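Side-chain contacts in MGS-MChE2 (Uncultured bacterium, PDB 5JD6), which is an alpha/beta hydrolase recovered from a marine lagoon sediment metagenome and probably acts as an esterase, cleaving ester bonds with a serine nucleophile: residues V210-K215 with A221-I226; C196-K201 with N242-E247. All coordinates share one frame; numbering follows the deposited sequence.

How the interactions relate
Strands 195-200 and 221-226 are neighbours in the central sheet and link the two contacts, whose centres lie about 10 Å apart. Interaction 1 packs helix 208-217 against one face of the sheet edge. Interaction 2 packs helix 238-252 against the other face. The strands are joined by probable backbone hydrogen bonds, among them Ile226 N to Trp199 O at 2.7 Å. Trp199 also reaches interaction 1 directly, with its CD2 3.4 Å from Ala211 CB. Through the side chain of Ala211, interaction 1 comes near a probable Ser-His-Asp triad, Ser91, His231 and Asp203, but does not touch it.

Interaction 1. Residues V210-K215 with A221-I226; sequences VAEDFK and ADLYWI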
ATOM      1  N   VAL A 210      15.530   1.012   5.961  1.00 49.10           N
ATOM      2  CA  VAL A 210      14.539  -0.002   5.624  1.00 46.80           C
ATOM      3  C   VAL A 210      14.369  -0.120   4.111  1.00 46.71           C
ATOM      4  O   VAL A 210      14.225  -1.220   3.575  1.00 43.14           O
ATOM      5  CB  VAL A 210      13.176   0.314   6.272  1.00 45.78           C
ATOM      6  CG1 VAL A 210      12.141  -0.733   5.891  1.00 43.66           C
ATOM      7  CG2 VAL A 210      13.319   0.404   7.786  1.00 54.92           C
ATOM      8  N   ALA A 211      14.400   1.020   3.429  1.00 46.75           N
ATOM      9  CA  ALA A 211      14.259   1.058   1.978  1.00 44.70           C
ATOM     10  C   ALA A 211      15.370   0.274   1.291  1.00 51.17           C
ATOM     11  O   ALA A 211      15.121  -0.477   0.347  1.00 51.52           O
ATOM     12  CB  ALA A 211      14.250   2.496   1.485  1.00 39.78           C
ATOM     13  N   GLU A 212      16.596   0.447   1.773  1.00 57.69           N
ATOM     14  CA  GLU A 212      17.747  -0.229   1.187  1.00 59.51           C
ATOM     15  C   GLU A 212      17.771  -1.709   1.559  1.00 55.84           C
ATOM     16  O   GLU A 212      18.314  -2.529   0.821  1.00 52.54           O
ATOM     17  CB  GLU A 212      19.045   0.456   1.618  1.00 62.63           C
ATOM     18  CG  GLU A 212      19.177   1.877   1.092  1.00 72.96           C
ATOM     19  CD  GLU A 212      20.531   2.492   1.384  1.00 92.50           C
ATOM     20  OE1 GLU A 212      20.700   3.073   2.477  1.00100.43           O
ATOM     21  OE2 GLU A 212      21.427   2.396   0.519  1.00100.65           O
ATOM     22  N   ASP A 213      17.181  -2.046   2.702  1.00 54.71           N
ATOM     23  CA  ASP A 213      16.991  -3.443   3.078  1.00 53.96           C
ATOM     24  C   ASP A 213      16.070  -4.129   2.073  1.00 54.78           C
ATOM     25  O   ASP A 213      16.322  -5.260   1.654  1.00 57.01           O
ATOM     26  CB  ASP A 213      16.416  -3.558   4.491  1.00 60.35           C
ATOM     27  CG  ASP A 213      17.452  -3.309   5.567  1.00 77.44           C
ATOM     28  OD1 ASP A 213      18.642  -3.598   5.328  1.00 78.44           O
ATOM     29  OD2 ASP A 213      17.075  -2.825   6.655  1.00 87.66           O
ATOM     30  N   PHE A 214      15.002  -3.431   1.698  1.00 43.50           N
ATOM     31  CA  PHE A 214      14.074  -3.912   0.679  1.00 49.26           C
ATOM     32  C   PHE A 214      14.788  -4.120  -0.650  1.00 49.53           C
ATOM     33  O   PHE A 214      14.590  -5.130  -1.322  1.00 53.44           O
ATOM     34  CB  PHE A 214      12.916  -2.928   0.500  1.00 47.25           C
ATOM     35  CG  PHE A 214      11.738  -3.208   1.388  1.00 41.15           C
ATOM     36  CD1 PHE A 214      11.207  -4.483   1.476  1.00 37.65           C
ATOM     37  CD2 PHE A 214      11.161  -2.195   2.135  1.00 36.63           C
ATOM     38  CE1 PHE A 214      10.122  -4.745   2.289  1.00 37.41           C
ATOM     39  CE2 PHE A 214      10.077  -2.450   2.952  1.00 44.77           C
ATOM     40  CZ  PHE A 214       9.557  -3.726   3.029  1.00 43.20           C
ATOM     41  N   LYS A 215      15.619  -3.151  -1.019  1.00 41.96           N
ATOM     42  CA  LYS A 215      16.384  -3.217  -2.257  1.00 50.81           C
ATOM     43  C   LYS A 215      17.372  -4.384  -2.238  1.00 53.48           C
ATOM     44  O   LYS A 215      17.568  -5.055  -3.251  1.00 52.80           O
ATOM     45  CB  LYS A 215      17.119  -1.894  -2.495  1.00 48.75           C
ATOM     46  CG  LYS A 215      18.143  -1.926  -3.617  1.00 47.73           C
ATOM     47  CD  LYS A 215      17.504  -2.242  -4.958  1.00 52.05           C
ATOM     48  CE  LYS A 215      18.562  -2.371  -6.044  1.00 65.99           C
ATOM     49  NZ  LYS A 215      17.980  -2.792  -7.347  1.00 73.52           N
ATOM     50  N   ALA A 221      14.079  -5.331  -7.964  1.00 52.28           N
ATOM     51  CA  ALA A 221      13.538  -4.104  -7.393  1.00 47.84           C
ATOM     52  C   ALA A 221      14.383  -2.882  -7.746  1.00 50.48           C
ATOM     53  O   ALA A 221      15.603  -2.973  -7.881  1.00 61.44           O
ATOM     54  CB  ALA A 221      13.416  -4.237  -5.883  1.00 43.51           C
ATOM     55  N   ASP A 222      13.721  -1.739  -7.894  1.00 44.85           N
ATOM     56  CA  ASP A 222      14.406  -0.480  -8.163  1.00 40.13           C
ATOM     57  C   ASP A 222      14.111   0.530  -7.059  1.00 37.41           C
ATOM     58  O   ASP A 222      12.979   0.631  -6.587  1.00 36.23           O
ATOM     59  CB  ASP A 222      13.993   0.081  -9.525  1.00 42.79           C
ATOM     60  CG  ASP A 222      14.292  -0.873 -10.663  1.00 58.83           C
ATOM     61  OD1 ASP A 222      15.473  -0.979 -11.056  1.00 70.94           O
ATOM     62  OD2 ASP A 222      13.346  -1.514 -11.168  1.00 58.97           O
ATOM     63  N   LEU A 223      15.133   1.275  -6.654  1.00 36.81           N
ATOM     64  CA  LEU A 223      15.006   2.201  -5.534  1.00 39.18           C
ATOM     65  C   LEU A 223      15.206   3.653  -5.961  1.00 40.19           C
ATOM     66  O   LEU A 223      16.217   3.999  -6.572  1.00 42.32           O
ATOM     67  CB  LEU A 223      16.005   1.830  -4.436  1.00 43.82           C
ATOM     68  CG  LEU A 223      16.024   2.668  -3.155  1.00 47.67           C
ATOM     69  CD1 LEU A 223      14.627   2.816  -2.577  1.00 46.80           C
ATOM     70  CD2 LEU A 223      16.954   2.032  -2.136  1.00 44.80           C
ATOM     71  N   TYR A 224      14.229   4.496  -5.636  1.00 35.30           N
ATOM     72  CA  TYR A 224      14.301   5.922  -5.939  1.00 36.13           C
ATOM     73  C   TYR A 224      13.981   6.747  -4.697  1.00 42.21           C
ATOM     74  O   TYR A 224      13.064   6.420  -3.947  1.00 45.55           O
ATOM     75  CB  TYR A 224      13.342   6.285  -7.074  1.00 37.05           C
ATOM     76  CG  TYR A 224      13.466   5.396  -8.290  1.00 36.93           C
ATOM     77  CD1 TYR A 224      14.480   5.594  -9.218  1.00 43.92           C
ATOM     78  CD2 TYR A 224      12.568   4.360  -8.511  1.00 42.98           C
ATOM     79  CE1 TYR A 224      14.597   4.784 -10.332  1.00 45.01           C
ATOM     80  CE2 TYR A 224      12.678   3.545  -9.622  1.00 49.41           C
ATOM     81  CZ  TYR A 224      13.694   3.761 -10.528  1.00 49.85           C
ATOM     82  OH  TYR A 224      13.810   2.953 -11.636  1.00 55.49           O
ATOM     83  N   TRP A 225      14.737   7.818  -4.483  1.00 43.09           N
ATOM     84  CA  TRP A 225      14.543   8.659  -3.305  1.00 45.98           C
ATOM     85  C   TRP A 225      13.900  10.005  -3.629  1.00 45.26           C
ATOM     86  O   TRP A 225      14.014  10.515  -4.743  1.00 51.13           O
ATOM     87  CB  TRP A 225      15.876   8.898  -2.591  1.00 50.07           C
ATOM     88  CG  TRP A 225      16.266   7.807  -1.639  1.00 56.40           C
ATOM     89  CD1 TRP A 225      15.716   7.550  -0.414  1.00 55.03           C
ATOM     90  CD2 TRP A 225      17.303   6.838  -1.824  1.00 44.63           C
ATOM     91  NE1 TRP A 225      16.341   6.474   0.169  1.00 50.36           N
ATOM     92  CE2 TRP A 225      17.320   6.020  -0.676  1.00 54.70           C
ATOM     93  CE3 TRP A 225      18.215   6.579  -2.851  1.00 61.93           C
ATOM     94  CZ2 TRP A 225      18.213   4.962  -0.527  1.00 67.03           C
ATOM     95  CZ3 TRP A 225      19.102   5.529  -2.702  1.00 74.57           C
ATOM     96  CH2 TRP A 225      19.096   4.734  -1.549  1.00 79.68           C
ATOM     97  N   ILE A 226      13.221  10.569  -2.636  1.00 40.70           N
ATOM     98  CA  ILE A 226      12.722  11.936  -2.711  1.00 45.75           C
ATOM     99  C   ILE A 226      13.286  12.734  -1.538  1.00 50.34           C
ATOM    100  O   ILE A 226      13.060  12.390  -0.377  1.00 53.23           O
ATOM    101  CB  ILE A 226      11.183  11.992  -2.693  1.00 45.22           C
ATOM    102  CG1 ILE A 226      10.604  11.192  -3.861  1.00 40.56           C
ATOM    103  CG2 ILE A 226      10.702  13.434  -2.751  1.00 42.14           C
ATOM    104  CD1 ILE A 226       9.090  11.146  -3.883  1.00 35.44           C
TER
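Leu223 carries its CG opposite the backbone N (chi1 -179°), which sends both methyls toward the helix that bears Ala211, Glu212 and Lys215. Trp225 takes a different chi1. Its CG sits beside the backbone N (chi1 -84°), and the benzo edge of the indole swings round to Glu212. The two branches of Leu223 have separate jobs. CD1 meets Ala211 CB at 4.1 Å, on the buried side. CD2 lies in a shallow seat between Glu212 CG and Lys215 CB, each 3.9 Å from it. Glu212 and Lys215 are three residues apart, about one helical turn, and CD2 touches both.

The contact belongs to a beta-alpha-beta crossover of the alpha/beta hydrolase fold. Strand 195-200 leads into helix 208-217, which runs back along one face of the sheet, and then into edge strand 221-226. Helix and strand are therefore nearly antiparallel.

Glu212 approaches Trp225 at the rim of the ring. Its CG lies near the ring plane, 3.6 Å from Trp225 CZ2. The carboxylate plane stands 81° from the indole plane. Leu223 CG lies over one face of the same indole, displaced toward its rim. A serine in place of Trp225 would probably leave the Glu212 chain without its ring edge and uncover that side of Leu223.

At the far end Lys215 bends at chi2 and brings its NZ to the start of the strand. Its NZ is modelled as donating a hydrogen bond to Ala221 O at 2.4 Å, but that distance is too short to trust in detail. Asp222 OD1 lies 4.8 Å from Lys215 NZ, so any attraction there would act at long range. The other carboxylate oxygen, Asp222 OD2, accepts a hydrogen bond from Trp248 NE1.

Interaction 2. Residues C196-K201 with N242-E247; sequences CIIWGK and NQLLHE
Ile198 CD1 approaches the helix at Leu244 and Leu245. It lies 4.0 Å from both Leu245 N and Leu245 CB, and 4.1 Å from Leu244 CB. The methyl rests between Leu244 CB and the backbone N and CB of Leu245. Ile198 CG1 stands beside the backbone N (chi1 -55°) and the chain is extended beyond it, which carries CD1 out to the helix. The second branch, CG2, reaches Leu244 CD1 at 4.1 Å. Cys196 adds a looser touch, its SG 4.4 Å from Leu245 CD1.

Ile226 of the edge strand touches both Ile198 and Leu244, and Phe42 touches Leu245. On the same helix, Phe241 packs on Ile198 and Trp248 on Cys196. Farther out, Asn242 ND2 is hydrogen-bonded to Gly37 O and His246 ND1 to Tyr41 OH, which ties the helix to the segment around helix 36-41.

Strand and helix run nearly antiparallel, as in other helices layered on an alpha/beta hydrolase sheet. The side chains meet through methyl, methylene and sulfur atoms, so burial and shape, rather than directed polar bonds, hold this face together.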
ATOM      1  N   CYS A 196       8.935  -1.438  -7.416  1.00 27.12           N
ATOM      2  CA  CYS A 196       9.408  -0.062  -7.392  1.00 31.57           C
ATOM      3  C   CYS A 196       9.374   0.468  -5.967  1.00 32.27           C
ATOM      4  O   CYS A 196       8.323   0.486  -5.326  1.00 29.55           O
ATOM      5  CB  CYS A 196       8.561   0.820  -8.309  1.00 25.86           C
ATOM      6  SG  CYS A 196       9.139   2.525  -8.442  1.00 31.70           S
ATOM      7  N   ILE A 197      10.528   0.893  -5.468  1.00 35.74           N
ATOM      8  CA  ILE A 197      10.611   1.423  -4.115  1.00 29.10           C
ATOM      9  C   ILE A 197      10.935   2.911  -4.142  1.00 29.67           C
ATOM     10  O   ILE A 197      12.048   3.307  -4.484  1.00 31.36           O
ATOM     11  CB  ILE A 197      11.671   0.682  -3.283  1.00 34.12           C
ATOM     12  CG1 ILE A 197      11.565  -0.827  -3.505  1.00 31.42           C
ATOM     13  CG2 ILE A 197      11.521   1.020  -1.810  1.00 31.87           C
ATOM     14  CD1 ILE A 197      12.710  -1.610  -2.904  1.00 34.05           C
ATOM     15  N   ILE A 198       9.948   3.728  -3.790  1.00 28.67           N
ATOM     16  CA  ILE A 198      10.125   5.174  -3.719  1.00 32.58           C
ATOM     17  C   ILE A 198      10.103   5.606  -2.258  1.00 36.57           C
ATOM     18  O   ILE A 198       9.220   5.207  -1.507  1.00 30.23           O
ATOM     19  CB  ILE A 198       9.032   5.916  -4.509  1.00 28.35           C
ATOM     20  CG1 ILE A 198       8.994   5.416  -5.955  1.00 29.43           C
ATOM     21  CG2 ILE A 198       9.268   7.418  -4.465  1.00 34.04           C
ATOM     22  CD1 ILE A 198       7.891   6.025  -6.788  1.00 26.38           C
ATOM     23  N   TRP A 199      11.072   6.413  -1.845  1.00 33.21           N
ATOM     24  CA  TRP A 199      11.222   6.700  -0.424  1.00 35.07           C
ATOM     25  C   TRP A 199      11.634   8.141  -0.146  1.00 41.92           C
ATOM     26  O   TRP A 199      12.395   8.738  -0.906  1.00 49.35           O
ATOM     27  CB  TRP A 199      12.251   5.746   0.184  1.00 36.44           C
ATOM     28  CG  TRP A 199      11.893   5.233   1.544  1.00 44.95           C
ATOM     29  CD1 TRP A 199      12.164   5.826   2.743  1.00 47.00           C
ATOM     30  CD2 TRP A 199      11.213   4.010   1.844  1.00 44.92           C
ATOM     31  NE1 TRP A 199      11.689   5.049   3.772  1.00 47.38           N
ATOM     32  CE2 TRP A 199      11.102   3.927   3.247  1.00 48.62           C
ATOM     33  CE3 TRP A 199      10.688   2.975   1.064  1.00 41.91           C
ATOM     34  CZ2 TRP A 199      10.485   2.852   3.885  1.00 49.35           C
ATOM     35  CZ3 TRP A 199      10.074   1.910   1.698  1.00 44.44           C
ATOM     36  CH2 TRP A 199       9.978   1.857   3.095  1.00 46.25           C
ATOM     37  N   GLY A 200      11.125   8.694   0.950  1.00 38.85           N
ATOM     38  CA  GLY A 200      11.588   9.984   1.425  1.00 50.39           C
ATOM     39  C   GLY A 200      12.986   9.834   1.993  1.00 56.28           C
ATOM     40  O   GLY A 200      13.259   8.888   2.731  1.00 59.74           O
ATOM     41  N   LYS A 201      13.873  10.763   1.651  1.00 46.80           N
ATOM     42  CA  LYS A 201      15.275  10.663   2.050  1.00 54.23           C
ATOM     43  C   LYS A 201      15.488  10.921   3.542  1.00 61.13           C
ATOM     44  O   LYS A 201      16.550  10.611   4.083  1.00 66.90           O
ATOM     45  CB  LYS A 201      16.134  11.628   1.230  1.00 56.89           C
ATOM     46  CG  LYS A 201      17.060  10.933   0.246  1.00 62.19           C
ATOM     47  CD  LYS A 201      18.303  10.394   0.940  1.00 69.47           C
ATOM     48  CE  LYS A 201      19.304   9.827  -0.061  1.00 71.97           C
ATOM     49  NZ  LYS A 201      19.437  10.670  -1.282  1.00 68.58           N
ATOM     50  N   ASN A 242       4.675  10.975  -8.652  1.00 29.80           N
ATOM     51  CA  ASN A 242       4.002  10.627  -9.895  1.00 32.16           C
ATOM     52  C   ASN A 242       4.991  10.465 -11.040  1.00 34.54           C
ATOM     53  O   ASN A 242       4.913   9.505 -11.803  1.00 30.63           O
ATOM     54  CB  ASN A 242       2.955  11.682 -10.256  1.00 29.62           C
ATOM     55  CG  ASN A 242       1.740  11.633  -9.352  1.00 38.77           C
ATOM     56  OD1 ASN A 242       1.407  10.586  -8.797  1.00 43.57           O
ATOM     57  ND2 ASN A 242       1.070  12.768  -9.201  1.00 31.85           N
ATOM     58  N   GLN A 243       5.931  11.400 -11.141  1.00 34.06           N
ATOM     59  CA  GLN A 243       6.908  11.391 -12.224  1.00 39.45           C
ATOM     60  C   GLN A 243       7.865  10.206 -12.109  1.00 38.46           C
ATOM     61  O   GLN A 243       8.180   9.557 -13.108  1.00 40.25           O
ATOM     62  CB  GLN A 243       7.695  12.703 -12.246  1.00 49.59           C
ATOM     63  CG  GLN A 243       8.408  12.970 -13.561  1.00 63.81           C
ATOM     64  CD  GLN A 243       9.332  14.168 -13.492  1.00 85.25           C
ATOM     65  OE1 GLN A 243       9.864  14.496 -12.430  1.00 91.29           O
ATOM     66  NE2 GLN A 243       9.525  14.834 -14.624  1.00 96.09           N
ATOM     67  N   LEU A 244       8.324   9.930 -10.892  1.00 40.82           N
ATOM     68  CA  LEU A 244       9.206   8.792 -10.645  1.00 41.13           C
ATOM     69  C   LEU A 244       8.502   7.476 -10.957  1.00 38.98           C
ATOM     70  O   LEU A 244       9.062   6.603 -11.620  1.00 29.51           O
ATOM     71  CB  LEU A 244       9.696   8.787  -9.195  1.00 41.57           C
ATOM     72  CG  LEU A 244      10.778   9.799  -8.813  1.00 39.87           C
ATOM     73  CD1 LEU A 244      11.095   9.701  -7.329  1.00 34.28           C
ATOM     74  CD2 LEU A 244      12.029   9.586  -9.645  1.00 43.57           C
ATOM     75  N   LEU A 245       7.270   7.346 -10.475  1.00 34.18           N
ATOM     76  CA  LEU A 245       6.488   6.133 -10.681  1.00 31.37           C
ATOM     77  C   LEU A 245       6.113   5.950 -12.147  1.00 31.56           C
ATOM     78  O   LEU A 245       6.163   4.836 -12.674  1.00 31.85           O
ATOM     79  CB  LEU A 245       5.226   6.158  -9.815  1.00 24.03           C
ATOM     80  CG  LEU A 245       4.298   4.948  -9.948  1.00 22.51           C
ATOM     81  CD1 LEU A 245       5.075   3.662  -9.711  1.00 22.52           C
ATOM     82  CD2 LEU A 245       3.125   5.054  -8.983  1.00 21.57           C
ATOM     83  N   HIS A 246       5.741   7.045 -12.803  1.00 28.20           N
ATOM     84  CA  HIS A 246       5.332   6.993 -14.203  1.00 31.66           C
ATOM     85  C   HIS A 246       6.478   6.528 -15.092  1.00 38.65           C
ATOM     86  O   HIS A 246       6.285   5.706 -15.988  1.00 34.82           O
ATOM     87  CB  HIS A 246       4.831   8.359 -14.671  1.00 35.40           C
ATOM     88  CG  HIS A 246       4.068   8.315 -15.958  1.00 46.27           C
ATOM     89  ND1 HIS A 246       3.772   9.447 -16.685  1.00 51.52           N
ATOM     90  CD2 HIS A 246       3.536   7.276 -16.643  1.00 42.69           C
ATOM     91  CE1 HIS A 246       3.090   9.107 -17.765  1.00 49.51           C
ATOM     92  NE2 HIS A 246       2.935   7.795 -17.764  1.00 44.95           N
ATOM     93  N   GLU A 247       7.673   7.056 -14.837  1.00 37.74           N
ATOM     94  CA  GLU A 247       8.845   6.703 -15.629  1.00 41.38           C
ATOM     95  C   GLU A 247       9.238   5.247 -15.427  1.00 37.75           C
ATOM     96  O   GLU A 247       9.728   4.595 -16.347  1.00 34.53           O
ATOM     97  CB  GLU A 247      10.023   7.616 -15.286  1.00 43.73           C
ATOM     98  CG  GLU A 247      10.104   8.862 -16.153  1.00 55.36           C
ATOM     99  CD  GLU A 247      10.215   8.538 -17.634  1.00 65.13           C
ATOM    100  OE1 GLU A 247      10.824   7.503 -17.980  1.00 73.06           O
ATOM    101  OE2 GLU A 247       9.690   9.320 -18.455  1.00 64.42           O
TER